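Local coordinates for protein Ceg4 (Legionella pneumophila subsp. pneumophila, PDB 6AOK) that acts as a HAD-like phosphotyrosine phosphatase, a bacterial effector that attenuates activation of eukaryotic MAPK pathways and carries magnesium in this N-terminal part, at residues Val13-Asp18 and Asp104-Asn109; Asp86-Pro91 and Phe123-Phe128. All blocks are in the same frame, centred on the assembly; numbering follows the deposited sequence. Where two conformers were deposited one is given.

Interaction 1: residues Val13-Asp18 and Asp104-Asn109. With MG (magnesium ion), chain B.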
ATOM      1  N   VAL A  13      10.886  11.527  -0.145  1.00 17.94           N
ATOM      2  CA  VAL A  13      10.006  10.873  -1.109  1.00 16.94           C
ATOM      3  C   VAL A  13       8.679  10.635  -0.427  1.00 15.97           C
ATOM      4  O   VAL A  13       8.629  10.270   0.760  1.00 19.17           O
ATOM      5  CB  VAL A  13      10.585   9.538  -1.617  1.00 19.10           C
ATOM      6  CG1 VAL A  13       9.695   8.922  -2.621  1.00 16.23           C
ATOM      7  CG2 VAL A  13      12.001   9.727  -2.154  1.00 21.40           C
ATOM      8  N   ILE A  14       7.607  10.855  -1.172  1.00 15.21           N
ATOM      9  CA  ILE A  14       6.262  10.540  -0.713  1.00 14.33           C
ATOM     10  C   ILE A  14       5.665   9.582  -1.720  1.00 13.65           C
ATOM     11  O   ILE A  14       5.779   9.803  -2.918  1.00 16.66           O
ATOM     12  CB  ILE A  14       5.376  11.786  -0.583  1.00 16.48           C
ATOM     13  CG1 ILE A  14       6.037  12.768   0.367  1.00 19.58           C
ATOM     14  CG2 ILE A  14       3.903  11.367  -0.088  1.00 14.77           C
ATOM     15  CD1 ILE A  14       5.428  14.147   0.285  1.00 22.42           C
ATOM     16  N   ILE A  15       5.059   8.514  -1.230  1.00 13.08           N
ATOM     17  CA  ILE A  15       4.414   7.526  -2.068  1.00 12.51           C
ATOM     18  C   ILE A  15       2.915   7.598  -1.818  1.00 12.73           C
ATOM     19  O   ILE A  15       2.468   7.554  -0.668  1.00 14.00           O
ATOM     20  CB  ILE A  15       4.962   6.116  -1.780  1.00 12.61           C
ATOM     21  CG1 ILE A  15       6.451   6.070  -2.110  1.00 20.51           C
ATOM     22  CG2 ILE A  15       4.182   5.065  -2.597  1.00 12.09           C
ATOM     23  CD1 ILE A  15       7.096   4.890  -1.534  1.00 23.07           C
ATOM     24  N   PHE A  16       2.143   7.635  -2.892  1.00 11.47           N
ATOM     25  CA  PHE A  16       0.709   7.424  -2.811  1.00 10.87           C
ATOM     26  C   PHE A  16       0.457   6.209  -3.660  1.00 11.45           C
ATOM     27  O   PHE A  16       0.532   6.313  -4.892  1.00 12.70           O
ATOM     28  CB  PHE A  16      -0.079   8.623  -3.347  1.00 10.97           C
ATOM     29  CG  PHE A  16       0.043   9.835  -2.483  1.00 13.84           C
ATOM     30  CD1 PHE A  16       0.916  10.866  -2.828  1.00 16.01           C
ATOM     31  CD2 PHE A  16      -0.664   9.929  -1.319  1.00 14.09           C
ATOM     32  CE1 PHE A  16       1.026  11.989  -2.024  1.00 12.44           C
ATOM     33  CE2 PHE A  16      -0.511  11.000  -0.486  1.00 11.71           C
ATOM     34  CZ  PHE A  16       0.344  12.036  -0.850  1.00 12.51           C
ATOM     35  N   THR A  17       0.123   5.074  -3.020  1.00 10.26           N
ATOM     36  CA  THR A  17      -0.049   3.842  -3.775  1.00 10.17           C
ATOM     37  C   THR A  17      -1.406   3.232  -3.436  1.00 10.05           C
ATOM     38  O   THR A  17      -1.833   3.220  -2.275  1.00 12.00           O
ATOM     39  CB  THR A  17       1.084   2.835  -3.484  1.00 14.78           C
ATOM     40  OG1 THR A  17       0.873   1.662  -4.257  1.00 14.53           O
ATOM     41  CG2 THR A  17       1.088   2.446  -2.030  1.00 13.18           C
ATOM     42  N   ASP A  18      -2.091   2.767  -4.460  1.00  9.59           N
ATOM     43  CA  ASP A  18      -3.236   1.885  -4.291  1.00 11.72           C
ATOM     44  C   ASP A  18      -2.798   0.568  -3.623  1.00 11.82           C
ATOM     45  O   ASP A  18      -1.608   0.236  -3.571  1.00 10.49           O
ATOM     46  CB  ASP A  18      -3.860   1.630  -5.682  1.00 12.82           C
ATOM     47  CG  ASP A  18      -5.095   0.747  -5.617  1.00 14.26           C
ATOM     48  OD1 ASP A  18      -5.975   0.982  -4.738  1.00 12.99           O
ATOM     49  OD2 ASP A  18      -5.180  -0.170  -6.462  1.00 16.41           O
ATOM     50  N   ASP A 104      13.105   6.568   6.960  1.00 32.94           N
ATOM     51  CA  ASP A 104      12.373   7.634   7.556  1.00 38.64           C
ATOM     52  C   ASP A 104      12.128   8.769   6.598  1.00 34.14           C
ATOM     53  O   ASP A 104      11.248   9.522   6.815  1.00 34.60           O
ATOM     54  CB  ASP A 104      13.132   8.149   8.778  1.00 51.05           C
ATOM     55  CG  ASP A 104      12.815   7.327  10.026  1.00 60.23           C
ATOM     56  OD1 ASP A 104      11.726   7.475  10.600  1.00 62.53           O
ATOM     57  OD2 ASP A 104      13.657   6.474  10.359  1.00 63.79           O
ATOM     58  N   ASP A 105      12.974   8.907   5.591  1.00 28.39           N
ATOM     59  CA  ASP A 105      12.792   9.953   4.602  1.00 26.71           C
ATOM     60  C   ASP A 105      11.816   9.591   3.503  1.00 21.14           C
ATOM     61  O   ASP A 105      11.666  10.393   2.580  1.00 25.31           O
ATOM     62  CB  ASP A 105      14.140  10.298   4.012  1.00 31.41           C
ATOM     63  CG  ASP A 105      15.050  10.948   5.050  1.00 36.01           C
ATOM     64  OD1 ASP A 105      14.532  11.816   5.803  1.00 34.34           O
ATOM     65  OD2 ASP A 105      16.240  10.572   5.139  1.00 37.37           O
ATOM     66  N   VAL A 106      11.164   8.424   3.576  1.00 19.58           N
ATOM     67  CA  VAL A 106      10.146   8.004   2.623  1.00 17.55           C
ATOM     68  C   VAL A 106       8.823   7.897   3.367  1.00 21.70           C
ATOM     69  O   VAL A 106       8.722   7.158   4.354  1.00 25.48           O
ATOM     70  CB  VAL A 106      10.488   6.655   1.975  1.00 17.12           C
ATOM     71  CG1 VAL A 106       9.360   6.277   1.010  1.00 17.16           C
ATOM     72  CG2 VAL A 106      11.788   6.772   1.237  1.00 18.84           C
ATOM     73  N   THR A 107       7.816   8.630   2.922  1.00 18.36           N
ATOM     74  CA  THR A 107       6.493   8.529   3.526  1.00 17.43           C
ATOM     75  C   THR A 107       5.593   7.675   2.643  1.00 15.81           C
ATOM     76  O   THR A 107       5.407   7.973   1.465  1.00 16.47           O
ATOM     77  CB  THR A 107       5.889   9.915   3.737  1.00 19.51           C
ATOM     78  OG1 THR A 107       6.756  10.663   4.606  1.00 21.23           O
ATOM     79  CG2 THR A 107       4.510   9.787   4.372  1.00 21.16           C
ATOM     80  N   VAL A 108       5.048   6.605   3.208  1.00 12.86           N
ATOM     81  CA  VAL A 108       4.263   5.631   2.461  1.00 14.63           C
ATOM     82  C   VAL A 108       2.796   5.815   2.815  1.00 14.52           C
ATOM     83  O   VAL A 108       2.385   5.540   3.950  1.00 16.09           O
ATOM     84  CB  VAL A 108       4.701   4.201   2.762  1.00 14.39           C
ATOM     85  CG1 VAL A 108       3.976   3.276   1.852  1.00 14.44           C
ATOM     86  CG2 VAL A 108       6.183   4.097   2.512  1.00 19.49           C
ATOM     87  N   ASN A 109       2.008   6.270   1.841  1.00 11.86           N
ATOM     88  CA  ASN A 109       0.567   6.418   1.985  1.00 12.51           C
ATOM     89  C   ASN A 109      -0.084   5.399   1.075  1.00 11.75           C
ATOM     90  O   ASN A 109       0.095   5.452  -0.141  1.00 13.48           O
ATOM     91  CB  ASN A 109       0.084   7.802   1.576  1.00 12.20           C
ATOM     92  CG  ASN A 109       0.783   8.918   2.345  1.00 14.11           C
ATOM     93  OD1 ASN A 109       0.456   9.173   3.526  1.00 12.78           O
ATOM     94  ND2 ASN A 109       1.747   9.598   1.698  1.00 14.69           N
TER
HETATM   95 MG    MG B 301      -6.647  -1.208  -7.294  1.00 12.68          MG
HETATM   96  O   HOH W   1       8.910  11.884   3.428  1.00 44.78           O
HETATM   97  O   HOH W   2      -8.057  -0.986  -5.828  1.00 12.78           O
HETATM   98  O   HOH W   3      -7.412   0.634  -7.964  1.00 13.56           O
HETATM   99  O   HOH W   4      -7.979  -2.361  -8.461  1.00 14.13           O
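Asn109 is bonded to Ile15 twice, once through its backbone and once through its side chain, on a pair of parallel strands whose axes run 11° apart. The ladder is regular: Thr107 N bonds to Val13 O and its own carbonyl O takes Ile15 N, while Asn109 N gives to Ile15 O at 2.9 Å and Thr17 N returns a bond to Asn109 O. Followed outward, the Asn109 side chain starts with CB, 3.3 Å from Ile15 O and also close to CD2 of Phe16. Its CG stands anti to the carbonyl carbon (chi1 -56°) and lies 3.7 Å from CE2 of the same ring. Ring and amide run side by side with their planes 15° apart. At the tip, ND2 turns back to Ile15 O at 3.2 Å, a bent bond with the donor above the carbonyl plane; Asn109 N comes from the opposite face of that plane, so two donors grip one oxygen. ND2 also touches CG2 of Ile14 at 3.3 Å, whereas OD1 accepts from Arg151. On the opposite face of the sheet, CD1 of Ile15 packs on CG1 of Val106 at 3.7 Å. Just after Thr17, Asp18 binds the magnesium ion through OD2 at 2.0 Å, with the backbone O of Asp20, OD1 of Asp167 and three waters completing six ligands; OD1 of Asp18 makes a salt bridge with Lys144, and the site is consistent with the DxDx(T/V) motif of HAD phosphatases. The two strands are neighbours in the five-stranded parallel sheet, with strand 161-165 bonded along the other edge of 13-17. Helix 144-153 covers the Phe16 and Thr107 face, and helix 91-100 the face of Ile15, Val106 and Val108.

Interaction 2: residues Asp86-Pro91 and Phe123-Phe128; sequences DFLMSP and FKYQGF
Met89 and Gln126 have the nearest CA atoms of the two segments, 7.9 Å apart, where a loop passes the end of helix 116-125 and Gly127, at positive phi, serves as C-prime residue of a Schellman motif (Phe128 N bonds to Phe123 O, Gly127 N to Lys124 O). Side chains therefore bridge the gap. The Gln126 amide pairs with the Met89 backbone in both directions: OE1 takes Met89 N on a lone pair at 2.8 Å, and NE2 gives to Met89 O at 3.1 Å, nearly straight at 177°. Two bonds to one residue fix the rotation of the amide. In one of its two deposited conformers, the selenomethionine Met89 bends at chi3 (-99°), which sets CE over one face of the Phe123 ring, 3.8 Å from its centroid in a CH-pi contact, and near CE1 of Phe128. Phe123 CD2 in turn sits over the centre of the Phe128 ring. Leu88 crosses Tyr125 at about a right angle, CD2 lying 3.9 Å from CD2 of the ring, while Tyr125 OH bonds to Gly72. Helix 60-71 packs against Tyr125, helix 91-100 touches Met89, Gln126 and Phe128, and helix 130-133 lies against Phe123 and Phe128.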
ATOM      1  N   ASP A  86      -2.357 -14.481  -5.809  1.00 26.82           N
ATOM      2  CA  ASP A  86      -2.573 -13.107  -6.277  1.00 29.61           C
ATOM      3  C   ASP A  86      -3.277 -12.223  -5.253  1.00 26.87           C
ATOM      4  O   ASP A  86      -3.216 -10.993  -5.393  1.00 24.73           O
ATOM      5  CB  ASP A  86      -3.382 -13.097  -7.583  1.00 39.13           C
ATOM      6  CG  ASP A  86      -2.584 -13.603  -8.772  1.00 50.75           C
ATOM      7  OD1 ASP A  86      -3.169 -13.727  -9.869  1.00 56.63           O
ATOM      8  OD2 ASP A  86      -1.370 -13.886  -8.624  1.00 54.12           O
ATOM      9  N   PHE A  87      -3.927 -12.797  -4.226  1.00 17.03           N
ATOM     10  CA  PHE A  87      -4.370 -11.979  -3.094  1.00 17.26           C
ATOM     11  C   PHE A  87      -3.225 -11.311  -2.357  1.00 16.38           C
ATOM     12  O   PHE A  87      -3.440 -10.310  -1.658  1.00 17.26           O
ATOM     13  CB  PHE A  87      -5.071 -12.819  -2.049  1.00 23.03           C
ATOM     14  CG  PHE A  87      -6.497 -13.126  -2.346  1.00 30.53           C
ATOM     15  CD1 PHE A  87      -6.827 -14.068  -3.314  1.00 34.95           C
ATOM     16  CD2 PHE A  87      -7.517 -12.523  -1.604  1.00 31.49           C
ATOM     17  CE1 PHE A  87      -8.143 -14.389  -3.569  1.00 38.53           C
ATOM     18  CE2 PHE A  87      -8.858 -12.856  -1.851  1.00 35.40           C
ATOM     19  CZ  PHE A  87      -9.163 -13.796  -2.825  1.00 37.62           C
ATOM     20  N   LEU A  88      -2.025 -11.859  -2.460  1.00 16.18           N
ATOM     21  CA  LEU A  88      -0.894 -11.402  -1.671  1.00 13.56           C
ATOM     22  C   LEU A  88      -0.031 -10.416  -2.467  1.00 16.53           C
ATOM     23  O   LEU A  88      -0.195 -10.241  -3.680  1.00 19.22           O
ATOM     24  CB  LEU A  88      -0.058 -12.606  -1.222  1.00 17.98           C
ATOM     25  CG  LEU A  88      -0.777 -13.708  -0.453  1.00 15.05           C
ATOM     26  CD1 LEU A  88       0.218 -14.811  -0.199  1.00 17.07           C
ATOM     27  CD2 LEU A  88      -1.226 -13.108   0.850  1.00 14.02           C
HETATM   28  N   MSE A  89       0.891  -9.765  -1.770  1.00 14.64           N
HETATM   29  CA  MSE A  89       1.926  -8.933  -2.409  0.50 17.88           C
HETATM   30  C   MSE A  89       2.908  -9.802  -3.131  1.00 18.34           C
HETATM   31  O   MSE A  89       3.257 -10.846  -2.613  1.00 17.45           O
HETATM   32  CB  MSE A  89       2.741  -8.158  -1.382  0.50 19.99           C
HETATM   33  CG  MSE A  89       2.089  -7.068  -0.722  0.50 23.01           C
HETATM   34 SE   MSE A  89       3.501  -6.101   0.198  0.40 25.99          SE
HETATM   35  CE  MSE A  89       3.183  -6.904   1.964  0.50 24.71           C
ATOM     36  N   SER A  90       3.426  -9.376  -4.283  1.00 20.33           N
ATOM     37  CA  SER A  90       4.501 -10.127  -4.910  1.00 21.98           C
ATOM     38  C   SER A  90       5.784 -10.017  -4.072  1.00 20.25           C
ATOM     39  O   SER A  90       5.955  -9.085  -3.295  1.00 18.24           O
ATOM     40  CB  SER A  90       4.781  -9.604  -6.325  1.00 23.33           C
ATOM     41  OG  SER A  90       5.213  -8.252  -6.269  1.00 20.44           O
ATOM     42  N   PRO A  91       6.702 -10.958  -4.239  1.00 20.63           N
ATOM     43  CA  PRO A  91       7.993 -10.858  -3.554  1.00 21.68           C
ATOM     44  C   PRO A  91       8.725  -9.568  -3.859  1.00 22.25           C
ATOM     45  O   PRO A  91       9.448  -9.057  -2.985  1.00 20.51           O
ATOM     46  CB  PRO A  91       8.773 -12.060  -4.110  1.00 25.38           C
ATOM     47  CG  PRO A  91       7.712 -13.024  -4.605  1.00 24.92           C
ATOM     48  CD  PRO A  91       6.588 -12.160  -5.089  1.00 23.30           C
ATOM     49  N   PHE A 123       0.111  -7.374   5.287  1.00 11.25           N
ATOM     50  CA  PHE A 123       1.515  -7.081   5.605  1.00 10.28           C
ATOM     51  C   PHE A 123       2.009  -7.963   6.732  1.00 11.14           C
ATOM     52  O   PHE A 123       3.117  -8.495   6.679  1.00 13.37           O
ATOM     53  CB  PHE A 123       1.667  -5.596   6.008  1.00  9.92           C
ATOM     54  CG  PHE A 123       1.848  -4.659   4.831  1.00 13.40           C
ATOM     55  CD1 PHE A 123       0.736  -4.118   4.165  1.00 13.72           C
ATOM     56  CD2 PHE A 123       3.120  -4.305   4.422  1.00 12.72           C
ATOM     57  CE1 PHE A 123       0.883  -3.271   3.105  1.00 15.21           C
ATOM     58  CE2 PHE A 123       3.303  -3.457   3.300  1.00 16.58           C
ATOM     59  CZ  PHE A 123       2.197  -2.928   2.649  1.00 16.60           C
ATOM     60  N   LYS A 124       1.204  -8.129   7.769  1.00 11.45           N
ATOM     61  CA  LYS A 124       1.606  -8.969   8.910  1.00 14.87           C
ATOM     62  C   LYS A 124       1.821 -10.401   8.478  1.00 14.90           C
ATOM     63  O   LYS A 124       2.795 -11.046   8.889  1.00 16.30           O
ATOM     64  CB  LYS A 124       0.527  -8.911   9.999  1.00 17.46           C
ATOM     65  CG  LYS A 124       0.735  -9.761  11.290  1.00 24.95           C
ATOM     66  CD  LYS A 124       2.018  -9.391  11.976  1.00 31.30           C
ATOM     67  CE  LYS A 124       2.163  -7.881  12.204  1.00 34.23           C
ATOM     68  NZ  LYS A 124       3.570  -7.558  12.660  1.00 36.77           N
ATOM     69  N   TYR A 125       0.894 -10.938   7.689  1.00 12.83           N
ATOM     70  CA  TYR A 125       1.057 -12.312   7.234  1.00 13.58           C
ATOM     71  C   TYR A 125       2.358 -12.447   6.462  1.00 16.62           C
ATOM     72  O   TYR A 125       3.050 -13.496   6.531  1.00 14.63           O
ATOM     73  CB  TYR A 125      -0.131 -12.715   6.357  1.00 13.53           C
ATOM     74  CG  TYR A 125       0.133 -14.044   5.688  1.00 14.46           C
ATOM     75  CD1 TYR A 125       0.251 -15.210   6.455  1.00 15.62           C
ATOM     76  CD2 TYR A 125       0.285 -14.131   4.326  1.00 14.41           C
ATOM     77  CE1 TYR A 125       0.536 -16.432   5.863  1.00 16.66           C
ATOM     78  CE2 TYR A 125       0.561 -15.343   3.723  1.00 15.52           C
ATOM     79  CZ  TYR A 125       0.703 -16.480   4.493  1.00 16.61           C
ATOM     80  OH  TYR A 125       1.018 -17.709   3.900  1.00 20.48           O
ATOM     81  N   GLN A 126       2.713 -11.398   5.700  1.00 12.89           N
ATOM     82  CA  GLN A 126       3.873 -11.499   4.818  1.00 13.38           C
ATOM     83  C   GLN A 126       5.165 -11.022   5.470  1.00 15.39           C
ATOM     84  O   GLN A 126       6.154 -10.784   4.772  1.00 16.92           O
ATOM     85  CB  GLN A 126       3.593 -10.796   3.478  1.00 14.40           C
ATOM     86  CG  GLN A 126       2.443 -11.547   2.690  1.00 12.74           C
ATOM     87  CD  GLN A 126       2.349 -11.105   1.261  1.00 13.26           C
ATOM     88  OE1 GLN A 126       1.469 -10.317   0.893  1.00 14.79           O
ATOM     89  NE2 GLN A 126       3.264 -11.589   0.434  1.00 14.80           N
ATOM     90  N   GLY A 127       5.216 -10.994   6.779  1.00 16.01           N
ATOM     91  CA  GLY A 127       6.489 -10.947   7.464  1.00 18.02           C
ATOM     92  C   GLY A 127       6.861  -9.574   7.936  1.00 18.03           C
ATOM     93  O   GLY A 127       8.004  -9.370   8.331  1.00 20.88           O
ATOM     94  N   PHE A 128       5.954  -8.614   7.846  1.00 14.59           N
ATOM     95  CA  PHE A 128       6.251  -7.273   8.313  1.00 15.40           C
ATOM     96  C   PHE A 128       6.055  -7.124   9.817  1.00 16.93           C
ATOM     97  O   PHE A 128       5.105  -7.645  10.389  1.00 18.94           O
ATOM     98  CB  PHE A 128       5.383  -6.281   7.534  1.00 13.09           C
ATOM     99  CG  PHE A 128       5.887  -6.066   6.150  1.00 13.24           C
ATOM    100  CD1 PHE A 128       5.562  -6.955   5.149  1.00 13.62           C
ATOM    101  CD2 PHE A 128       6.783  -5.043   5.871  1.00 14.73           C
ATOM    102  CE1 PHE A 128       6.027  -6.766   3.841  1.00 13.78           C
ATOM    103  CE2 PHE A 128       7.276  -4.851   4.579  1.00 15.65           C
ATOM    104  CZ  PHE A 128       6.891  -5.700   3.563  1.00 14.31           C
TER

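Both contacts are buried, with centres 18 Å apart on opposite sides of the chain's centre and nearest atoms about 7 Å apart. Interaction 1 joins two interior strands by repeated backbone bonds and buries 438 Å²; interaction 2 joins a loop to a helix end, buries 303 Å², and has its two hydrogen bonds between the Gln126 side chain and the Met89 backbone, beside apolar packing. Strand 106-111 leads directly into helix 116-125, so the second segments of the two contacts are successive elements, and helix 91-100 touches both. Metal chemistry belongs to interaction 1, which holds Asp18; in interaction 2 the Met89 side chain remains about 12 Å from the magnesium ion.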